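Local coordinates for phenylalanyl-tRNA synthetase beta chain (Pyrococcus horikoshii, PDB 2CXI), which forms part of the synthetase that charges tRNA(Phe) with phenylalanine, this N-terminal fragment of the beta subunit carrying its amino acid-editing domain, at the interface of chains A and B. Residues are numbered along the deposited sequence; one frame, centred on the assembly and turned at random. Chains: chain A/B, Phenylalanyl-tRNA synthetase beta chain.

The interface of chains A and B. Residues chain A 88-90, 92, 153, 265; chain B 16-18.
B:Arg17 crosses A:Arg265 at about a right angle, the two guanidinium groups stacked, where a loop of chain B, residues 16 to 18, meets strands 89-93 and 260-267 of chain A. This patch joins two copies of the beta-subunit fragment and may reflect crystal packing rather than the natural tetramer. From B:Arg17, CB sits near the A:Tyr92 hydroxyl and close to A:Arg265 NH2, and CG and CD continue past that same nitrogen. The bend at chi3 (68°) then brings B:Arg17 NE alongside A:Arg265 NH2, 3.4 Å away. At the tip, CZ lies over the centre of the A:Arg265 guanidinium, 3.8 Å above its plane, with the planes 22° apart. Arginine suits both places because each offers a flat face for stacking, although two like charges probably repel somewhat. A:Arg265 also uses its N-H edge, on its own chain: NE and NH2 both donate, nearly in plane, to A:Thr90 OG1. Gripped twice, A:Thr90 OG1 donates to B:Gly16 O at 2.9 Å; threonine fits because it accepts and donates at once. An alanine in place of A:Arg265 would probably leave the B:Arg17 guanidinium without its stacking partner and the threonine hydroxyl freer to turn. B:Gly16, with a positive phi, adopts a turn that glycine tolerates easily, and a water links its carbonyl to A:Thr90 N. Farther along, A:Pro153 CG packs against the B:Arg17 backbone, a compact apolar ring needing no polar partner. The long, rigid ring of A:Tyr92 carries its phenol oxygen OH across to the chain B backbone, where it accepts a nearly straight hydrogen bond from B:Ser18 N at 3.0 Å, 173° at the hydrogen.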
loop_
_atom_site.group_PDB
_atom_site.type_symbol
_atom_site.label_atom_id
_atom_site.label_comp_id
_atom_site.label_asym_id
_atom_site.label_seq_id
_atom_site.Cartn_x
_atom_site.Cartn_y
_atom_site.Cartn_z
ATOM N N ASN A 88 12.831 -4.204 -2.967
ATOM C CA ASN A 88 11.402 -3.965 -3.029
ATOM C C ASN A 88 11.192 -2.467 -3.273
ATOM O O ASN A 88 10.246 -1.872 -2.750
ATOM C CB ASN A 88 10.803 -4.394 -1.671
ATOM C CG ASN A 88 9.295 -4.250 -1.609
ATOM O OD1 ASN A 88 8.761 -3.734 -0.603
ATOM N ND2 ASN A 88 8.587 -4.694 -2.681
ATOM N N VAL A 89 12.106 -1.839 -4.002
ATOM C CA VAL A 89 12.082 -0.404 -4.104
ATOM C C VAL A 89 11.693 0.053 -5.515
ATOM O O VAL A 89 12.157 -0.500 -6.533
ATOM C CB VAL A 89 13.435 0.210 -3.649
ATOM C CG1 VAL A 89 13.484 1.648 -3.921
ATOM C CG2 VAL A 89 13.654 -0.032 -2.145
ATOM N N THR A 90 10.830 1.067 -5.548
ATOM C CA THR A 90 10.489 1.798 -6.746
ATOM C C THR A 90 10.951 3.252 -6.678
ATOM O O THR A 90 10.818 3.931 -5.631
ATOM C CB THR A 90 8.954 1.770 -6.934
ATOM O OG1 THR A 90 8.545 0.414 -7.155
ATOM C CG2 THR A 90 8.559 2.465 -8.212
ATOM N N TYR A 92 10.257 6.791 -8.999
ATOM C CA TYR A 92 9.507 7.403 -10.101
ATOM C C TYR A 92 10.277 8.551 -10.700
ATOM O O TYR A 92 10.725 9.439 -9.968
ATOM C CB TYR A 92 8.156 7.896 -9.592
ATOM C CG TYR A 92 7.334 6.755 -9.052
ATOM C CD1 TYR A 92 6.564 5.961 -9.928
ATOM C CD2 TYR A 92 7.333 6.441 -7.673
ATOM C CE1 TYR A 92 5.808 4.898 -9.435
ATOM C CE2 TYR A 92 6.557 5.378 -7.175
ATOM C CZ TYR A 92 5.781 4.635 -8.071
ATOM O OH TYR A 92 5.034 3.557 -7.627
ATOM N N PRO A 153 8.527 4.710 -1.460
ATOM C CA PRO A 153 9.120 4.978 -2.785
ATOM C C PRO A 153 9.876 6.306 -2.860
ATOM O O PRO A 153 9.634 7.227 -2.037
ATOM C CB PRO A 153 7.867 5.046 -3.689
ATOM C CG PRO A 153 6.966 4.031 -3.067
ATOM C CD PRO A 153 7.085 4.356 -1.589
ATOM N N ARG A 265 13.239 -0.767 -9.317
ATOM C CA ARG A 265 12.293 -0.566 -10.428
ATOM C C ARG A 265 12.179 0.926 -10.677
ATOM O O ARG A 265 11.829 1.686 -9.778
ATOM C CB ARG A 265 10.925 -1.164 -10.009
ATOM C CG ARG A 265 9.849 -1.161 -11.054
ATOM C CD ARG A 265 8.600 -2.013 -10.624
ATOM N NE ARG A 265 7.790 -1.199 -9.776
ATOM C CZ ARG A 265 6.670 -0.573 -10.125
ATOM N NH1 ARG A 265 6.112 -0.707 -11.325
ATOM N NH2 ARG A 265 6.090 0.177 -9.216
ATOM N N GLY B 16 5.862 -1.478 -1.661
ATOM C CA GLY B 16 6.965 -1.185 -2.600
ATOM C C GLY B 16 6.675 -0.158 -3.684
ATOM O O GLY B 16 7.591 0.229 -4.410
ATOM N N ARG B 17 5.413 0.281 -3.794
ATOM C CA ARG B 17 5.055 1.271 -4.804
ATOM C C ARG B 17 3.931 2.164 -4.283
ATOM O O ARG B 17 3.296 1.878 -3.244
ATOM C CB ARG B 17 4.731 0.588 -6.138
ATOM C CG ARG B 17 3.547 -0.314 -6.065
ATOM C CD ARG B 17 3.335 -1.173 -7.297
ATOM N NE ARG B 17 4.385 -2.180 -7.455
ATOM C CZ ARG B 17 4.365 -3.124 -8.388
ATOM N NH1 ARG B 17 3.314 -3.255 -9.185
ATOM N NH2 ARG B 17 5.367 -3.987 -8.483
ATOM N N SER B 18 3.682 3.270 -4.972
ATOM C CA SER B 18 2.745 4.208 -4.433
ATOM C C SER B 18 1.492 4.211 -5.332
ATOM O O SER B 18 1.536 3.753 -6.470
ATOM C CB SER B 18 3.364 5.586 -4.359
ATOM O OG SER B 18 3.604 6.056 -5.667
HETATM O O HOH W 1 9.424 1.507 -2.850
#